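Long-range contact in pantothenate kinase (Coxiella burnetii, PDB 3TQC), which catalyses the ATP-dependent phosphorylation of pantothenate to 4'-phosphopantothenate, the first step of coenzyme A biosynthesis: residues B[164-178]-B[190-202]. Residues are numbered along the deposited sequence; the frame is centred on the assembly and turned at random.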
loop_
_atom_site.group_PDB
_atom_site.type_symbol
_atom_site.label_atom_id
_atom_site.label_comp_id
_atom_site.label_asym_id
_atom_site.label_seq_id
_atom_site.Cartn_x
_atom_site.Cartn_y
_atom_site.Cartn_z
ATOM N N LEU B 164 -0.400 -10.965 10.651
ATOM C CA LEU B 164 -0.801 -10.705 9.281
ATOM C C LEU B 164 0.103 -11.463 8.307
ATOM O O LEU B 164 -0.362 -12.070 7.352
ATOM C CB LEU B 164 -0.797 -9.214 9.006
ATOM C CG LEU B 164 -1.834 -8.509 9.890
ATOM C CD1 LEU B 164 -1.722 -6.991 9.811
ATOM C CD2 LEU B 164 -3.224 -8.960 9.486
ATOM N N ASN B 165 1.401 -11.429 8.556
ATOM C CA ASN B 165 2.340 -12.157 7.727
ATOM C C ASN B 165 1.966 -13.625 7.682
ATOM O O ASN B 165 1.948 -14.225 6.632
ATOM C CB ASN B 165 3.769 -12.003 8.265
ATOM C CG ASN B 165 4.793 -12.690 7.402
ATOM O OD1 ASN B 165 4.967 -12.337 6.239
ATOM N ND2 ASN B 165 5.476 -13.684 7.961
ATOM N N ALA B 166 1.668 -14.194 8.840
ATOM C CA ALA B 166 1.318 -15.602 8.905
ATOM C C ALA B 166 0.052 -15.883 8.088
ATOM O O ALA B 166 -0.031 -16.879 7.369
ATOM C CB ALA B 166 1.142 -16.027 10.330
ATOM N N ILE B 167 -0.928 -14.996 8.180
ATOM C CA ILE B 167 -2.175 -15.204 7.452
ATOM C C ILE B 167 -1.902 -15.153 5.951
ATOM O O ILE B 167 -2.368 -15.997 5.205
ATOM C CB ILE B 167 -3.258 -14.216 7.889
ATOM C CG1 ILE B 167 -3.680 -14.535 9.331
ATOM C CG2 ILE B 167 -4.484 -14.301 6.979
ATOM C CD1 ILE B 167 -4.584 -13.508 9.949
ATOM N N LYS B 168 -1.091 -14.192 5.537
ATOM C CA LYS B 168 -0.801 -13.968 4.135
ATOM C C LYS B 168 0.253 -14.917 3.627
ATOM O O LYS B 168 0.593 -14.885 2.441
ATOM C CB LYS B 168 -0.372 -12.517 3.906
ATOM C CG LYS B 168 -1.562 -11.548 3.799
ATOM C CD LYS B 168 -2.447 -11.880 2.602
ATOM C CE LYS B 168 -3.268 -10.688 2.157
ATOM N NZ LYS B 168 -4.105 -11.014 0.988
ATOM N N SER B 169 0.763 -15.761 4.520
ATOM C CA SER B 169 1.638 -16.850 4.150
ATOM C C SER B 169 0.872 -18.172 4.007
ATOM O O SER B 169 1.434 -19.156 3.586
ATOM C CB SER B 169 2.734 -17.000 5.180
ATOM O OG SER B 169 3.474 -15.820 5.279
ATOM N N GLY B 170 -0.411 -18.190 4.352
ATOM C CA GLY B 170 -1.221 -19.400 4.221
ATOM C C GLY B 170 -1.236 -20.264 5.463
ATOM O O GLY B 170 -1.792 -21.372 5.435
ATOM N N GLN B 171 -0.650 -19.755 6.551
ATOM C CA GLN B 171 -0.535 -20.491 7.806
ATOM C C GLN B 171 -1.898 -20.816 8.415
ATOM O O GLN B 171 -2.797 -19.997 8.424
ATOM C CB GLN B 171 0.284 -19.688 8.816
ATOM C CG GLN B 171 0.551 -20.378 10.164
ATOM C CD GLN B 171 1.579 -19.603 11.016
ATOM O OE1 GLN B 171 2.476 -18.933 10.479
ATOM N NE2 GLN B 171 1.435 -19.678 12.341
ATOM N N ARG B 172 -2.018 -22.029 8.930
ATOM C CA ARG B 172 -3.240 -22.491 9.546
ATOM C C ARG B 172 -3.314 -22.047 11.002
ATOM O O ARG B 172 -2.290 -21.823 11.664
ATOM C CB ARG B 172 -3.311 -24.013 9.432
ATOM C CG ARG B 172 -3.603 -24.505 7.996
ATOM C CD ARG B 172 -5.099 -24.413 7.735
ATOM N NE ARG B 172 -5.490 -24.622 6.355
ATOM C CZ ARG B 172 -6.733 -24.471 5.893
ATOM N NH1 ARG B 172 -7.730 -24.117 6.702
ATOM N NH2 ARG B 172 -6.986 -24.680 4.603
ATOM N N ASN B 173 -4.543 -21.918 11.493
ATOM C CA ASN B 173 -4.804 -21.739 12.928
ATOM C C ASN B 173 -3.944 -20.663 13.583
ATOM O O ASN B 173 -3.211 -20.926 14.510
ATOM C CB ASN B 173 -4.636 -23.076 13.657
ATOM C CG ASN B 173 -5.619 -24.131 13.179
ATOM O OD1 ASN B 173 -5.307 -25.323 13.174
ATOM N ND2 ASN B 173 -6.815 -23.699 12.780
ATOM N N VAL B 174 -4.047 -19.439 13.087
ATOM C CA VAL B 174 -3.284 -18.341 13.655
ATOM C C VAL B 174 -4.019 -17.815 14.871
ATOM O O VAL B 174 -5.243 -17.595 14.846
ATOM C CB VAL B 174 -3.045 -17.247 12.639
ATOM C CG1 VAL B 174 -2.300 -16.064 13.285
ATOM C CG2 VAL B 174 -2.270 -17.827 11.479
ATOM N N ARG B 175 -3.264 -17.647 15.946
ATOM C CA ARG B 175 -3.816 -17.245 17.224
ATOM C C ARG B 175 -3.841 -15.724 17.342
ATOM O O ARG B 175 -2.840 -15.067 17.121
ATOM C CB ARG B 175 -3.018 -17.918 18.336
ATOM C CG ARG B 175 -3.256 -19.426 18.337
ATOM C CD ARG B 175 -2.143 -20.213 19.003
ATOM N NE ARG B 175 -2.593 -21.540 19.444
ATOM C CZ ARG B 175 -2.939 -22.548 18.635
ATOM N NH1 ARG B 175 -2.911 -22.426 17.303
ATOM N NH2 ARG B 175 -3.328 -23.701 19.170
ATOM N N ILE B 176 -5.002 -15.163 17.657
ATOM C CA ILE B 176 -5.153 -13.716 17.733
ATOM C C ILE B 176 -5.408 -13.368 19.181
ATOM O O ILE B 176 -6.338 -13.891 19.764
ATOM C CB ILE B 176 -6.355 -13.220 16.917
ATOM C CG1 ILE B 176 -6.280 -13.701 15.455
ATOM C CG2 ILE B 176 -6.479 -11.681 17.034
ATOM C CD1 ILE B 176 -5.066 -13.206 14.682
ATOM N N PRO B 177 -4.584 -12.479 19.772
ATOM C CA PRO B 177 -4.796 -12.097 21.157
ATOM C C PRO B 177 -6.076 -11.284 21.319
ATOM O O PRO B 177 -6.569 -10.711 20.364
ATOM C CB PRO B 177 -3.536 -11.297 21.506
ATOM C CG PRO B 177 -3.054 -10.799 20.243
ATOM C CD PRO B 177 -3.397 -11.824 19.209
ATOM N N VAL B 178 -6.631 -11.307 22.521
ATOM C CA VAL B 178 -7.964 -10.767 22.784
ATOM C C VAL B 178 -7.882 -9.627 23.794
ATOM O O VAL B 178 -7.234 -9.751 24.816
ATOM C CB VAL B 178 -8.888 -11.876 23.315
ATOM C CG1 VAL B 178 -10.251 -11.305 23.760
ATOM C CG2 VAL B 178 -9.066 -12.975 22.254
ATOM N N GLN B 190 -5.844 -15.922 26.289
ATOM C CA GLN B 190 -7.062 -16.021 25.512
ATOM C C GLN B 190 -6.782 -15.622 24.071
ATOM O O GLN B 190 -6.299 -14.524 23.816
ATOM C CB GLN B 190 -8.120 -15.122 26.120
ATOM C CG GLN B 190 -9.451 -15.217 25.432
ATOM C CD GLN B 190 -10.618 -15.118 26.391
ATOM O OE1 GLN B 190 -10.628 -15.752 27.457
ATOM N NE2 GLN B 190 -11.630 -14.333 26.005
ATOM N N TYR B 191 -7.076 -16.525 23.139
ATOM C CA TYR B 191 -6.843 -16.287 21.713
ATOM C C TYR B 191 -8.032 -16.713 20.859
ATOM O O TYR B 191 -8.676 -17.711 21.133
ATOM C CB TYR B 191 -5.601 -17.037 21.243
ATOM C CG TYR B 191 -4.345 -16.681 22.000
ATOM C CD1 TYR B 191 -3.611 -15.543 21.673
ATOM C CD2 TYR B 191 -3.894 -17.475 23.044
ATOM C CE1 TYR B 191 -2.459 -15.203 22.365
ATOM C CE2 TYR B 191 -2.736 -17.144 23.747
ATOM C CZ TYR B 191 -2.027 -16.001 23.396
ATOM O OH TYR B 191 -0.885 -15.663 24.071
ATOM N N GLU B 192 -8.325 -15.924 19.836
ATOM C CA GLU B 192 -9.255 -16.306 18.791
ATOM C C GLU B 192 -8.447 -17.003 17.703
ATOM O O GLU B 192 -7.236 -16.810 17.608
ATOM C CB GLU B 192 -9.956 -15.077 18.225
ATOM C CG GLU B 192 -10.871 -14.410 19.241
ATOM C CD GLU B 192 -11.528 -13.153 18.712
ATOM O OE1 GLU B 192 -11.179 -12.710 17.590
ATOM O OE2 GLU B 192 -12.405 -12.612 19.423
ATOM N N ILE B 193 -9.103 -17.829 16.904
ATOM C CA ILE B 193 -8.410 -18.572 15.877
ATOM C C ILE B 193 -8.896 -18.132 14.505
ATOM O O ILE B 193 -10.082 -18.169 14.226
ATOM C CB ILE B 193 -8.585 -20.071 16.065
ATOM C CG1 ILE B 193 -7.861 -20.515 17.344
ATOM C CG2 ILE B 193 -8.057 -20.809 14.846
ATOM C CD1 ILE B 193 -8.435 -21.741 17.961
ATOM N N VAL B 194 -7.955 -17.661 13.692
ATOM C CA VAL B 194 -8.169 -17.333 12.308
ATOM C C VAL B 194 -7.517 -18.462 11.505
ATOM O O VAL B 194 -6.310 -18.693 11.607
ATOM C CB VAL B 194 -7.539 -15.950 11.967
ATOM C CG1 VAL B 194 -7.618 -15.662 10.482
ATOM C CG2 VAL B 194 -8.211 -14.826 12.776
ATOM N N ASP B 195 -8.324 -19.172 10.723
ATOM C CA ASP B 195 -7.871 -20.379 10.048
ATOM C C ASP B 195 -8.111 -20.364 8.535
ATOM O O ASP B 195 -8.983 -21.077 8.017
ATOM C CB ASP B 195 -8.530 -21.609 10.670
ATOM C CG ASP B 195 -8.019 -22.908 10.061
ATOM O OD1 ASP B 195 -6.834 -22.934 9.645
ATOM O OD2 ASP B 195 -8.800 -23.898 10.006
ATOM N N GLN B 196 -7.286 -19.592 7.842
ATOM C CA GLN B 196 -7.396 -19.378 6.392
ATOM C C GLN B 196 -8.828 -19.205 5.903
ATOM O O GLN B 196 -9.274 -19.916 5.019
ATOM C CB GLN B 196 -6.666 -20.480 5.617
ATOM C CG GLN B 196 -5.171 -20.432 5.840
ATOM C CD GLN B 196 -4.532 -19.176 5.270
ATOM O OE1 GLN B 196 -3.825 -18.446 5.974
ATOM N NE2 GLN B 196 -4.757 -18.932 3.989
ATOM N N PRO B 197 -9.547 -18.232 6.477
ATOM C CA PRO B 197 -10.878 -17.942 5.971
ATOM C C PRO B 197 -10.733 -17.329 4.585
ATOM O O PRO B 197 -9.618 -17.127 4.104
ATOM C CB PRO B 197 -11.388 -16.898 6.946
ATOM C CG PRO B 197 -10.153 -16.147 7.332
ATOM C CD PRO B 197 -9.063 -17.166 7.384
ATOM N N ASP B 198 -11.841 -17.031 3.940
ATOM C CA ASP B 198 -11.777 -16.430 2.632
ATOM C C ASP B 198 -11.482 -14.951 2.768
ATOM O O ASP B 198 -10.832 -14.359 1.916
ATOM C CB ASP B 198 -13.104 -16.649 1.921
ATOM C CG ASP B 198 -13.406 -18.105 1.740
ATOM O OD1 ASP B 198 -12.635 -18.750 0.978
ATOM O OD2 ASP B 198 -14.378 -18.593 2.379
ATOM N N ILE B 199 -11.980 -14.363 3.851
ATOM C CA ILE B 199 -11.841 -12.937 4.094
ATOM C C ILE B 199 -11.498 -12.696 5.549
ATOM O O ILE B 199 -12.059 -13.341 6.454
ATOM C CB ILE B 199 -13.139 -12.186 3.757
ATOM C CG1 ILE B 199 -13.488 -12.363 2.263
ATOM C CG2 ILE B 199 -13.023 -10.718 4.164
ATOM C CD1 ILE B 199 -14.887 -11.812 1.875
ATOM N N VAL B 200 -10.546 -11.791 5.771
ATOM C CA VAL B 200 -10.261 -11.298 7.092
ATOM C C VAL B 200 -10.599 -9.829 7.078
ATOM O O VAL B 200 -10.137 -9.087 6.207
ATOM C CB VAL B 200 -8.772 -11.472 7.455
ATOM C CG1 VAL B 200 -8.473 -10.805 8.797
ATOM C CG2 VAL B 200 -8.400 -12.963 7.461
ATOM N N ILE B 201 -11.432 -9.395 8.012
ATOM C CA ILE B 201 -11.697 -7.981 8.156
ATOM C C ILE B 201 -10.802 -7.536 9.290
ATOM O O ILE B 201 -10.937 -8.010 10.406
ATOM C CB ILE B 201 -13.177 -7.687 8.462
ATOM C CG1 ILE B 201 -14.050 -8.023 7.248
ATOM C CG2 ILE B 201 -13.373 -6.216 8.860
ATOM C CD1 ILE B 201 -15.529 -8.096 7.558
ATOM N N LEU B 202 -9.875 -6.636 8.995
ATOM C CA LEU B 202 -8.917 -6.158 9.987
ATOM C C LEU B 202 -9.324 -4.763 10.435
ATOM O O LEU B 202 -9.216 -3.812 9.670
ATOM C CB LEU B 202 -7.511 -6.147 9.383
ATOM C CG LEU B 202 -6.377 -5.688 10.302
ATOM C CD1 LEU B 202 -6.263 -6.598 11.521
ATOM C CD2 LEU B 202 -5.065 -5.620 9.528
HETATM O O HOH W 1 -4.921 -18.451 9.240
HETATM O O HOH W 2 -9.045 -24.848 12.717
HETATM O O HOH W 3 -4.986 -12.418 24.547
#
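Two antiparallel strands of a small three-stranded sheet, 174-178 and 190-194, meet here beside the main sheet of a P-loop kinase. Val174 pairs with Val194 and Ile176 with Glu192, each through two backbone hydrogen bonds; Val194 N to Val174 O (2.9 Å) is the straightest, at 170°. Where the pairing ends, Asp195 takes over: its OD1 accepts Asn173 N (3.1 Å) from above the carboxylate plane, while Arg172 NH1 adds a long, weak salt bridge to the same oxygen (3.3 Å). The bend at chi2 of Arg172 (-81°) folds the guanidinium back, so that Gln196 CB lies over one of its faces. A water links Gln171 O, Val194 O and Gln196 N. On the buried side, Ile176 CG1 presses tightly on Val194 CG2 (3.5 Å), and Val194 CG1 meets Ile167 CD1 (3.8 Å) of the helix at about a right angle; Ile128 of strand 125-129 packs on Ile176 and Val194. Leu164 CD1 and Leu202 CD2 touch tip to tip (3.6 Å), tying the helix to strand 199-203 of the main sheet. Such layering of a helix and a small antiparallel sheet against the parallel strands of the core fits the P-loop NTPase fold of the phosphoribulokinase/uridine kinase family.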